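3-hydroxyacyl-CoA dehydrogenase type-2 (Mycobacterium avium, PDB 3PPI) probably catalyses the NAD-dependent, reversible oxidation of 3-hydroxyacyl-CoA thioesters, as a tetrameric member of the short-chain dehydrogenase/reductase family. Local coordinates at residues E29-I34 and L104-V109; L139-T144 and A192-L197; T172-G177 and Q276-K281; R211-A216 and A257-N262. All coordinates share one frame; numbering follows the deposited sequence.

Contact 1. Residues E29-I34 and L104-V109; sequences EGASAI and LRYAVV
Strands 31-36 and 103-109, neighbours at the middle of the parallel Rossmann sheet, are joined here by Ser-32, Ala-33 and Ile-34 pairing with Leu-104, Tyr-106 and Ala-107. The register slips by one residue between the first two pairs, a beta bulge in which Arg-105 is the extra residue, between the pairs Ser-32/Leu-104 and Ala-33/Tyr-106. Ser-32 O spans the bulge: it accepts a nearly straight bond from Arg-105 N (3.0 Å, 170° at the hydrogen) and a weak one from Tyr-106 N. Past the bulge the regular parallel pattern resumes, Ile-34 N giving to Tyr-106 O (3.1 Å) and Ile-34 O receiving Val-108 N (2.9 Å).

In this classical fold helices pack on both faces of the sheet. On the face carrying Ser-32, Ile-34 and Leu-104, the CD1 methyl of Ile-34 meets CD2 of Leu-104 at 3.9 Å, and helix 88-98 closes over both through Ile-95 and Ala-98. Ser-32 OG sits beside Leu-104 N but is hydrogen-bonded to Ala-98 O, tying the strand to that helix. Across the sheet, Tyr-106 CB lies against Ala-33 CB (3.9 Å). With chi1 at -55°, the Tyr-106 ring turns back along the strand, bringing the CE2 edge to the methyl of Ala-31 (4.1 Å), while CB of Arg-105 rests on one ring face. Tyr-106 OH is hydrogen-bonded to Gln-27 O.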
loop_
_atom_site.group_PDB
_atom_site.type_symbol
_atom_site.label_atom_id
_atom_site.label_comp_id
_atom_site.label_asym_id
_atom_site.label_seq_id
_atom_site.Cartn_x
_atom_site.Cartn_y
_atom_site.Cartn_z
ATOM N N GLU A 29 0.597 35.211 2.435
ATOM C CA GLU A 29 0.933 36.614 2.695
ATOM C C GLU A 29 2.299 36.722 3.380
ATOM O O GLU A 29 2.556 36.080 4.396
ATOM C CB GLU A 29 -0.158 37.301 3.535
ATOM N N GLY A 30 3.191 37.483 2.769
ATOM C CA GLY A 30 4.518 37.742 3.330
ATOM C C GLY A 30 5.493 36.578 3.216
ATOM O O GLY A 30 6.608 36.662 3.707
ATOM N N ALA A 31 5.094 35.511 2.542
ATOM C CA ALA A 31 5.887 34.274 2.530
ATOM C C ALA A 31 6.646 34.068 1.219
ATOM O O ALA A 31 6.326 34.671 0.186
ATOM C CB ALA A 31 4.987 33.074 2.807
ATOM N N SER A 32 7.655 33.202 1.287
ATOM C CA SER A 32 8.419 32.791 0.119
ATOM C C SER A 32 8.583 31.273 0.064
ATOM O O SER A 32 8.368 30.563 1.062
ATOM C CB SER A 32 9.786 33.467 0.102
ATOM O OG SER A 32 10.496 33.189 1.293
ATOM N N ALA A 33 8.979 30.803 -1.116
ATOM C CA ALA A 33 9.088 29.388 -1.423
ATOM C C ALA A 33 10.326 29.143 -2.281
ATOM O O ALA A 33 10.776 30.037 -3.012
ATOM C CB ALA A 33 7.858 28.934 -2.154
ATOM N N ILE A 34 10.878 27.940 -2.174
ATOM C CA ILE A 34 11.958 27.471 -3.058
ATOM C C ILE A 34 11.425 26.290 -3.866
ATOM O O ILE A 34 10.821 25.369 -3.304
ATOM C CB ILE A 34 13.196 26.990 -2.252
ATOM C CG1 ILE A 34 13.909 28.158 -1.576
ATOM C CG2 ILE A 34 14.201 26.252 -3.160
ATOM C CD1 ILE A 34 14.794 27.713 -0.421
ATOM N N LEU A 104 10.644 32.484 4.357
ATOM C CA LEU A 104 10.607 31.163 3.744
ATOM C C LEU A 104 9.681 30.283 4.552
ATOM O O LEU A 104 9.930 30.044 5.736
ATOM C CB LEU A 104 12.007 30.544 3.704
ATOM C CG LEU A 104 12.118 29.126 3.144
ATOM C CD1 LEU A 104 11.562 29.039 1.722
ATOM C CD2 LEU A 104 13.576 28.693 3.186
ATOM N N ARG A 105 8.610 29.808 3.923
ATOM C CA ARG A 105 7.709 28.887 4.599
ATOM C C ARG A 105 7.433 27.591 3.826
ATOM O O ARG A 105 6.886 26.661 4.397
ATOM C CB ARG A 105 6.402 29.596 4.935
ATOM C CG ARG A 105 6.558 30.713 5.964
ATOM C CD ARG A 105 5.171 31.237 6.403
ATOM N NE ARG A 105 5.264 32.272 7.429
ATOM C CZ ARG A 105 5.374 32.068 8.745
ATOM N NH1 ARG A 105 5.392 30.847 9.266
ATOM N NH2 ARG A 105 5.461 33.115 9.559
ATOM N N TYR A 106 7.843 27.528 2.559
ATOM C CA TYR A 106 7.455 26.454 1.657
ATOM C C TYR A 106 8.569 26.033 0.714
ATOM O O TYR A 106 9.357 26.854 0.274
ATOM C CB TYR A 106 6.282 26.921 0.806
ATOM C CG TYR A 106 5.106 27.418 1.607
ATOM C CD1 TYR A 106 4.288 26.527 2.273
ATOM C CD2 TYR A 106 4.828 28.777 1.715
ATOM C CE1 TYR A 106 3.210 26.957 3.010
ATOM C CE2 TYR A 106 3.748 29.227 2.459
ATOM C CZ TYR A 106 2.940 28.301 3.105
ATOM O OH TYR A 106 1.873 28.692 3.850
ATOM N N ALA A 107 8.615 24.746 0.384
ATOM C CA ALA A 107 9.494 24.269 -0.674
ATOM C C ALA A 107 8.788 23.161 -1.442
ATOM O O ALA A 107 8.023 22.385 -0.863
ATOM C CB ALA A 107 10.815 23.774 -0.100
ATOM N N VAL A 108 9.026 23.118 -2.752
ATOM C CA VAL A 108 8.604 22.006 -3.579
ATOM C C VAL A 108 9.874 21.433 -4.206
ATOM O O VAL A 108 10.576 22.129 -4.927
ATOM C CB VAL A 108 7.566 22.450 -4.662
ATOM C CG1 VAL A 108 7.139 21.264 -5.488
ATOM C CG2 VAL A 108 6.334 23.153 -3.995
ATOM N N VAL A 109 10.182 20.175 -3.896
ATOM C CA VAL A 109 11.415 19.526 -4.346
ATOM C C VAL A 109 11.086 18.777 -5.632
ATOM O O VAL A 109 10.580 17.660 -5.599
ATOM C CB VAL A 109 11.963 18.584 -3.259
ATOM C CG1 VAL A 109 13.327 18.028 -3.652
ATOM C CG2 VAL A 109 12.046 19.303 -1.929
#

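Contact 2. Residues L139-T144 and A192-L197; sequences LYLNGT and AGVIGL
Apolar contacts carry the meeting of Leu-141 with Gly-193 and Val-194, where helices 130-156 and 185-205 run side by side in roughly the same direction, their local axes 9.3 Å apart and inclined by 32°. The CD1 methyl of Leu-141 lies against the backbone of the other helix, 3.8 Å from Val-194 N and equally near Gly-193 C, while its CD2 approaches Gly-193 CA. Gly-193 presents no side chain at this point, which lets the leucine reach the helix surface; a chi1 of -179° swings CG of Leu-141 away from its own backbone N and out to that surface. From the opposite helix, Val-194 sends CG2 toward Leu-141 CD1 (4.1 Å). Farther along, Thr-144 CG2 faces Leu-197 CD2 at 4.5 Å, a looser contact.

Polar groups take part without any hydrogen bond between the segments. Val-194 CG2 packs on Tyr-140 O (3.5 Å), and this carbonyl accepts the hydroxyl of Thr-144 within its own helix, with OG1 2.7 Å from Tyr-140 O and above the carbonyl plane. The bond fixes the rotation of Thr-144, so that its OG1 also borders Val-194 CG2. The helix includes a wider pi-type turn at 139-142.

Beneath the pair, Leu-171 of strand 167-172 touches Thr-144, Val-194 and Leu-197, whereas Ile-137 and Thr-185 of the second subunit pack on Leu-141 and Leu-197. Such paired helices, lying on the sheet and facing a neighbouring subunit, form the long-helix interface characteristic of tetrameric short-chain dehydrogenases.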
loop_
_atom_site.group_PDB
_atom_site.type_symbol
_atom_site.label_atom_id
_atom_site.label_comp_id
_atom_site.label_asym_id
_atom_site.label_seq_id
_atom_site.Cartn_x
_atom_site.Cartn_y
_atom_site.Cartn_z
ATOM N N LEU A 139 21.058 11.844 -6.473
ATOM C CA LEU A 139 20.301 12.967 -7.011
ATOM C C LEU A 139 18.872 13.013 -6.446
ATOM O O LEU A 139 18.427 14.063 -5.972
ATOM C CB LEU A 139 20.241 12.889 -8.545
ATOM C CG LEU A 139 19.492 14.021 -9.265
ATOM C CD1 LEU A 139 20.107 15.375 -8.880
ATOM C CD2 LEU A 139 19.513 13.843 -10.789
ATOM N N TYR A 140 18.162 11.879 -6.496
ATOM C CA TYR A 140 16.722 11.852 -6.216
ATOM C C TYR A 140 16.355 11.628 -4.755
ATOM O O TYR A 140 15.324 12.152 -4.288
ATOM C CB TYR A 140 16.003 10.826 -7.112
ATOM C CG TYR A 140 16.106 11.196 -8.553
ATOM C CD1 TYR A 140 15.433 12.307 -9.043
ATOM C CD2 TYR A 140 16.934 10.484 -9.426
ATOM C CE1 TYR A 140 15.565 12.694 -10.379
ATOM C CE2 TYR A 140 17.059 10.853 -10.745
ATOM C CZ TYR A 140 16.366 11.960 -11.221
ATOM O OH TYR A 140 16.504 12.369 -12.526
ATOM N N LEU A 141 17.168 10.841 -4.042
ATOM C CA LEU A 141 16.919 10.571 -2.627
ATOM C C LEU A 141 17.791 11.479 -1.746
ATOM O O LEU A 141 17.258 12.310 -1.003
ATOM C CB LEU A 141 17.131 9.092 -2.302
ATOM C CG LEU A 141 16.874 8.652 -0.862
ATOM C CD1 LEU A 141 15.513 9.192 -0.338
ATOM C CD2 LEU A 141 16.941 7.129 -0.772
ATOM N N ASN A 142 19.116 11.341 -1.812
ATOM C CA ASN A 142 19.999 12.196 -0.985
ATOM C C ASN A 142 19.750 13.688 -1.254
ATOM O O ASN A 142 19.669 14.481 -0.323
ATOM C CB ASN A 142 21.506 11.870 -1.155
ATOM C CG ASN A 142 21.871 10.469 -0.676
ATOM O OD1 ASN A 142 21.042 9.766 -0.173
ATOM N ND2 ASN A 142 23.115 10.066 -0.861
ATOM N N GLY A 143 19.604 14.062 -2.522
ATOM C CA GLY A 143 19.314 15.449 -2.876
ATOM C C GLY A 143 18.022 15.961 -2.248
ATOM O O GLY A 143 17.966 17.078 -1.726
ATOM N N THR A 144 16.992 15.136 -2.267
ATOM C CA THR A 144 15.721 15.491 -1.626
ATOM C C THR A 144 15.909 15.684 -0.131
ATOM O O THR A 144 15.419 16.678 0.428
ATOM C CB THR A 144 14.635 14.448 -1.900
ATOM O OG1 THR A 144 14.335 14.478 -3.298
ATOM C CG2 THR A 144 13.337 14.730 -1.086
ATOM N N ALA A 192 11.049 5.224 -4.247
ATOM C CA ALA A 192 10.489 4.512 -3.086
ATOM C C ALA A 192 11.046 5.062 -1.769
ATOM O O ALA A 192 10.317 5.217 -0.767
ATOM C CB ALA A 192 10.712 2.985 -3.216
ATOM N N GLY A 193 12.331 5.389 -1.768
ATOM C CA GLY A 193 12.946 6.044 -0.617
ATOM C C GLY A 193 12.239 7.352 -0.274
ATOM O O GLY A 193 11.944 7.609 0.892
ATOM N N VAL A 194 11.958 8.181 -1.278
ATOM C CA VAL A 194 11.203 9.431 -1.067
ATOM C C VAL A 194 9.777 9.187 -0.537
ATOM O O VAL A 194 9.310 9.831 0.424
ATOM C CB VAL A 194 11.160 10.285 -2.367
ATOM C CG1 VAL A 194 10.263 11.517 -2.180
ATOM C CG2 VAL A 194 12.576 10.746 -2.729
ATOM N N ILE A 195 9.102 8.223 -1.135
ATOM C CA ILE A 195 7.792 7.836 -0.656
ATOM C C ILE A 195 7.836 7.496 0.838
ATOM O O ILE A 195 7.064 8.059 1.611
ATOM C CB ILE A 195 7.222 6.658 -1.468
ATOM C CG1 ILE A 195 6.805 7.156 -2.866
ATOM C CG2 ILE A 195 6.070 5.965 -0.695
ATOM C CD1 ILE A 195 6.448 6.044 -3.835
ATOM N N GLY A 196 8.754 6.628 1.250
ATOM C CA GLY A 196 8.845 6.203 2.664
ATOM C C GLY A 196 9.294 7.304 3.629
ATOM O O GLY A 196 8.937 7.331 4.808
ATOM N N LEU A 197 10.081 8.224 3.111
ATOM C CA LEU A 197 10.537 9.374 3.877
ATOM C C LEU A 197 9.353 10.261 4.317
ATOM O O LEU A 197 9.417 10.902 5.363
ATOM C CB LEU A 197 11.510 10.191 3.018
ATOM C CG LEU A 197 12.019 11.522 3.552
ATOM C CD1 LEU A 197 12.682 11.306 4.915
ATOM C CD2 LEU A 197 12.976 12.135 2.533
#

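Contact 3. Residues T172-G177 and Q276-K281; sequences TASIAG and QRFTPK
Neither segment is regular where Ala-176 and Phe-278 draw closest, with their CA atoms 7.2 Å apart: residues 175-177 adopt helical backbone angles without the regular bonds, and 276-281 is the irregular C-terminal tail, extended through Phe-278 and turning at Pro-280. The first segment is the loop following strand 167-172 of the Rossmann fold, and it turns at Ser-174, whose OG accepts Ala-176 N at 3.0 Å in an ST turn. Gly-177 N bonds to Ser-174 O, tightening the same bend.

Phe-278 packs against this bend, held at its backbone by Glu-179, which accepts from Phe-278 N, and by Arg-203 of the second subunit, which donates to Phe-278 O. Ile-175 lies across one face of the aromatic ring as a CH-pi contact: its CG1 stands 3.7 Å from the centroid of the Phe-278 ring, 14° from the normal. A chi1 of 63° sets CG1 between the backbone N and carbonyl carbon of Ile-175, and the extended chi2 carries CD1 on over CE1 of Phe-278 and toward Gln-276 O (3.7 Å). At the rim, in the ring plane, the methyl CB of Ala-176 meets CE2 of Phe-278 at 3.9 Å.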
loop_
_atom_site.group_PDB
_atom_site.type_symbol
_atom_site.label_atom_id
_atom_site.label_comp_id
_atom_site.label_asym_id
_atom_site.label_seq_id
_atom_site.Cartn_x
_atom_site.Cartn_y
_atom_site.Cartn_z
ATOM N N THR A 172 8.820 15.226 -4.411
ATOM C CA THR A 172 8.382 14.567 -5.630
ATOM C C THR A 172 8.985 13.160 -5.701
ATOM O O THR A 172 10.209 12.974 -5.689
ATOM C CB THR A 172 8.729 15.359 -6.892
ATOM O OG1 THR A 172 8.291 16.719 -6.766
ATOM C CG2 THR A 172 8.053 14.729 -8.131
ATOM N N ALA A 173 8.104 12.172 -5.759
ATOM C CA ALA A 173 8.502 10.804 -5.966
ATOM C C ALA A 173 8.190 10.421 -7.410
ATOM O O ALA A 173 8.570 11.139 -8.350
ATOM C CB ALA A 173 7.784 9.918 -4.983
ATOM N N SER A 174 7.500 9.300 -7.577
ATOM C CA SER A 174 7.060 8.764 -8.870
ATOM C C SER A 174 6.315 7.492 -8.544
ATOM O O SER A 174 6.597 6.847 -7.516
ATOM C CB SER A 174 8.252 8.429 -9.800
ATOM O OG SER A 174 7.848 7.602 -10.896
ATOM N N ILE A 175 5.367 7.106 -9.393
ATOM C CA ILE A 175 4.700 5.845 -9.175
ATOM C C ILE A 175 5.656 4.674 -9.461
ATOM O O ILE A 175 5.360 3.543 -9.104
ATOM C CB ILE A 175 3.343 5.722 -9.939
ATOM C CG1 ILE A 175 3.552 5.778 -11.463
ATOM C CG2 ILE A 175 2.331 6.838 -9.420
ATOM C CD1 ILE A 175 2.259 5.547 -12.297
ATOM N N ALA A 176 6.815 4.958 -10.049
ATOM C CA ALA A 176 7.891 3.961 -10.161
ATOM C C ALA A 176 8.314 3.477 -8.783
ATOM O O ALA A 176 8.884 2.393 -8.658
ATOM C CB ALA A 176 9.108 4.531 -10.926
ATOM N N GLY A 177 8.063 4.296 -7.755
ATOM C CA GLY A 177 8.338 3.909 -6.375
ATOM C C GLY A 177 7.474 2.776 -5.847
ATOM O O GLY A 177 7.848 2.116 -4.870
ATOM N N GLN A 276 -3.034 5.478 -14.075
ATOM C CA GLN A 276 -2.025 4.563 -14.598
ATOM C C GLN A 276 -1.412 3.676 -13.497
ATOM O O GLN A 276 -1.161 4.126 -12.387
ATOM C CB GLN A 276 -0.901 5.315 -15.318
ATOM C CG GLN A 276 -0.002 4.365 -16.073
ATOM C CD GLN A 276 1.145 5.003 -16.823
ATOM O OE1 GLN A 276 1.473 6.199 -16.677
ATOM N NE2 GLN A 276 1.794 4.180 -17.624
ATOM N N ARG A 277 -1.179 2.410 -13.835
ATOM C CA ARG A 277 -0.304 1.554 -13.045
ATOM C C ARG A 277 0.788 1.052 -14.016
ATOM O O ARG A 277 0.447 0.498 -15.069
ATOM C CB ARG A 277 -1.085 0.383 -12.428
ATOM C CG ARG A 277 -2.246 0.781 -11.501
ATOM C CD ARG A 277 -1.731 1.384 -10.234
ATOM N NE ARG A 277 -2.733 1.775 -9.232
ATOM C CZ ARG A 277 -3.323 2.964 -9.174
ATOM N NH1 ARG A 277 -3.109 3.872 -10.118
ATOM N NH2 ARG A 277 -4.176 3.232 -8.194
ATOM N N PHE A 278 2.066 1.276 -13.690
ATOM C CA PHE A 278 3.160 0.904 -14.614
ATOM C C PHE A 278 3.202 -0.605 -14.786
ATOM O O PHE A 278 3.194 -1.364 -13.798
ATOM C CB PHE A 278 4.549 1.335 -14.119
ATOM C CG PHE A 278 4.857 2.817 -14.234
ATOM C CD1 PHE A 278 4.118 3.675 -15.038
ATOM C CD2 PHE A 278 5.977 3.332 -13.568
ATOM C CE1 PHE A 278 4.467 5.030 -15.148
ATOM C CE2 PHE A 278 6.329 4.682 -13.668
ATOM C CZ PHE A 278 5.575 5.534 -14.463
ATOM N N THR A 279 3.260 -1.030 -16.043
ATOM C CA THR A 279 3.550 -2.416 -16.403
ATOM C C THR A 279 5.083 -2.656 -16.323
ATOM O O THR A 279 5.860 -1.716 -16.151
ATOM C CB THR A 279 3.031 -2.710 -17.814
ATOM O OG1 THR A 279 3.617 -1.779 -18.730
ATOM C CG2 THR A 279 1.489 -2.582 -17.864
ATOM N N PRO A 280 5.526 -3.918 -16.417
ATOM C CA PRO A 280 6.985 -4.157 -16.321
ATOM C C PRO A 280 7.829 -3.402 -17.379
ATOM O O PRO A 280 8.936 -2.950 -17.096
ATOM C CB PRO A 280 7.104 -5.677 -16.505
ATOM C CG PRO A 280 5.763 -6.221 -16.035
ATOM C CD PRO A 280 4.747 -5.169 -16.434
ATOM N N LYS A 281 7.293 -3.260 -18.582
ATOM C CA LYS A 281 7.983 -2.566 -19.656
ATOM C C LYS A 281 6.983 -1.621 -20.321
ATOM O O LYS A 281 6.129 -1.009 -19.653
ATOM C CB LYS A 281 8.552 -3.584 -20.675
ATOM O OXT LYS A 281 6.981 -1.471 -21.547
#

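Contact 4. Residues R211-A216 and A257-N262; sequences RVNTIA and AFLLTN
Leu-259 O receives the straightest bond of this contact from Arg-211: NH1 donates at 2.8 Å with 165° at the hydrogen, and the carbonyl oxygen lies close to the guanidinium plane. Arg-211 NH2 adds weak bonds to Leu-259 O and to Leu-260 O (3.0 Å), both at the guanidinium edge. Asn-262 O instead sits over one face of the group, 3.1 Å from CZ of Arg-211, where the angle is too poor for a hydrogen bond. Carbonyls of the last turn of helix 249-261, and of Asn-262 just beyond it, thus face the positive charge and would probably stabilise it. A water extends the polar cluster, accepting from Asn-213 ND2 (2.9 Å) and donating to Leu-259 O.

The strand and helix run nearly antiparallel, at 163°, as parts of the alpha/beta layering of the Rossmann fold, and Leu-259 packs between them. Its CD1 meets Ile-215 CG1 at 3.5 Å, and both its methyls approach Asn-213 CB. Outside this shell, a bend at chi3 (-57°) turns the guanidinium of Arg-211 back over the helix end, where NE forms a salt bridge with Glu-165 and NH1 also bonds Ile-265 O. Asn-213 is held by Ile-265 O at ND2 and by Glu-268 N at OD1. Asn-262 ND2 reaches Asp-254 and Glu-251 of the third subunit, and Phe-258 stacks on Phe-258 of that same subunit.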
loop_
_atom_site.group_PDB
_atom_site.type_symbol
_atom_site.label_atom_id
_atom_site.label_comp_id
_atom_site.label_asym_id
_atom_site.label_seq_id
_atom_site.Cartn_x
_atom_site.Cartn_y
_atom_site.Cartn_z
ATOM N N ARG A 211 4.140 20.711 7.694
ATOM C CA ARG A 211 3.560 19.552 7.038
ATOM C C ARG A 211 4.496 19.067 5.947
ATOM O O ARG A 211 5.198 19.871 5.333
ATOM C CB ARG A 211 2.164 19.889 6.488
ATOM C CG ARG A 211 1.101 20.023 7.646
ATOM C CD ARG A 211 -0.296 20.312 7.141
ATOM N NE ARG A 211 -0.293 21.521 6.349
ATOM C CZ ARG A 211 -0.272 21.591 5.016
ATOM N NH1 ARG A 211 -0.319 20.506 4.246
ATOM N NH2 ARG A 211 -0.222 22.787 4.452
ATOM N N VAL A 212 4.509 17.753 5.728
ATOM C CA VAL A 212 5.294 17.150 4.661
ATOM C C VAL A 212 4.435 16.160 3.877
ATOM O O VAL A 212 3.907 15.216 4.447
ATOM C CB VAL A 212 6.532 16.415 5.190
ATOM C CG1 VAL A 212 7.355 15.867 4.010
ATOM C CG2 VAL A 212 7.383 17.345 6.052
ATOM N N ASN A 213 4.306 16.402 2.577
ATOM C CA ASN A 213 3.588 15.523 1.667
ATOM C C ASN A 213 4.401 15.374 0.382
ATOM O O ASN A 213 5.363 16.112 0.148
ATOM C CB ASN A 213 2.204 16.058 1.345
ATOM C CG ASN A 213 1.315 16.167 2.569
ATOM O OD1 ASN A 213 0.834 15.164 3.084
ATOM N ND2 ASN A 213 1.107 17.392 3.046
ATOM N N THR A 214 4.004 14.396 -0.419
ATOM C CA THR A 214 4.712 14.017 -1.612
ATOM C C THR A 214 3.733 13.769 -2.743
ATOM O O THR A 214 2.644 13.219 -2.528
ATOM C CB THR A 214 5.493 12.721 -1.321
ATOM O OG1 THR A 214 6.515 13.024 -0.365
ATOM C CG2 THR A 214 6.111 12.095 -2.596
ATOM N N ILE A 215 4.128 14.163 -3.950
ATOM C CA ILE A 215 3.382 13.844 -5.155
ATOM C C ILE A 215 4.160 12.748 -5.850
ATOM O O ILE A 215 5.390 12.858 -6.028
ATOM C CB ILE A 215 3.256 15.057 -6.100
ATOM C CG1 ILE A 215 2.498 16.208 -5.411
ATOM C CG2 ILE A 215 2.571 14.650 -7.416
ATOM C CD1 ILE A 215 2.499 17.529 -6.214
ATOM N N ALA A 216 3.455 11.685 -6.232
ATOM C CA ALA A 216 4.022 10.612 -7.063
ATOM C C ALA A 216 3.426 10.718 -8.458
ATOM O O ALA A 216 2.335 10.211 -8.707
ATOM C CB ALA A 216 3.724 9.235 -6.456
ATOM N N ALA A 257 0.245 23.041 -5.116
ATOM C CA ALA A 257 -0.381 24.175 -4.429
ATOM C C ALA A 257 -1.397 23.683 -3.410
ATOM O O ALA A 257 -1.481 24.209 -2.310
ATOM C CB ALA A 257 -1.044 25.138 -5.429
ATOM N N PHE A 258 -2.181 22.680 -3.784
ATOM C CA PHE A 258 -3.150 22.085 -2.860
ATOM C C PHE A 258 -2.474 21.532 -1.598
ATOM O O PHE A 258 -2.966 21.718 -0.484
ATOM C CB PHE A 258 -3.932 20.957 -3.555
ATOM C CG PHE A 258 -4.760 20.137 -2.610
ATOM C CD1 PHE A 258 -5.933 20.644 -2.087
ATOM C CD2 PHE A 258 -4.358 18.871 -2.224
ATOM C CE1 PHE A 258 -6.703 19.884 -1.211
ATOM C CE2 PHE A 258 -5.116 18.112 -1.329
ATOM C CZ PHE A 258 -6.291 18.633 -0.819
ATOM N N LEU A 259 -1.366 20.822 -1.771
ATOM C CA LEU A 259 -0.655 20.241 -0.617
ATOM C C LEU A 259 -0.079 21.312 0.306
ATOM O O LEU A 259 0.061 21.108 1.514
ATOM C CB LEU A 259 0.451 19.309 -1.087
ATOM C CG LEU A 259 -0.051 18.036 -1.781
ATOM C CD1 LEU A 259 1.091 17.189 -2.347
ATOM C CD2 LEU A 259 -0.909 17.226 -0.839
ATOM N N LEU A 260 0.258 22.448 -0.273
ATOM C CA LEU A 260 0.755 23.580 0.483
ATOM C C LEU A 260 -0.343 24.301 1.245
ATOM O O LEU A 260 -0.071 24.857 2.308
ATOM C CB LEU A 260 1.475 24.565 -0.439
ATOM C CG LEU A 260 2.776 24.075 -1.091
ATOM C CD1 LEU A 260 3.396 25.193 -1.890
ATOM C CD2 LEU A 260 3.776 23.537 -0.071
ATOM N N THR A 261 -1.566 24.316 0.722
ATOM C CA THR A 261 -2.625 25.151 1.300
ATOM C C THR A 261 -3.658 24.409 2.162
ATOM O O THR A 261 -4.221 25.009 3.077
ATOM C CB THR A 261 -3.393 25.920 0.208
ATOM O OG1 THR A 261 -3.904 24.992 -0.755
ATOM C CG2 THR A 261 -2.463 26.942 -0.485
ATOM N N ASN A 262 -3.932 23.136 1.892
ATOM C CA ASN A 262 -4.933 22.411 2.689
ATOM C C ASN A 262 -4.335 22.111 4.060
ATOM O O ASN A 262 -3.284 21.480 4.147
ATOM C CB ASN A 262 -5.323 21.091 2.016
ATOM C CG ASN A 262 -6.380 20.343 2.797
ATOM O OD1 ASN A 262 -6.093 19.738 3.826
ATOM N ND2 ASN A 262 -7.620 20.393 2.315
HETATM O O HOH W 1 2.684 19.635 2.047
#

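Contacts 1, 2 and 4 lie in or on one parallel sheet, and contact 3 at the loop ends beyond its strands. Contact 1 joins two central strands, and contact 4, about 12 Å away between centres, sets helix 249-261 against strand 210-217; Leu-260 CD2 meets Tyr-106 CD1 at 3.8 Å. Contact 2 lies in the helical layer on the other sheet face, about 16 Å from contact 4 between centres. Contact 3 is about 28 Å from contact 1 between centres. Along the chain contact 1 closes first, contacts 2 and 3 interleave, and contact 4 falls between the segments of contact 3. Contacts 2 and 3 meet the second subunit and contacts 3 and 4 the third, linking the core to the tetramer.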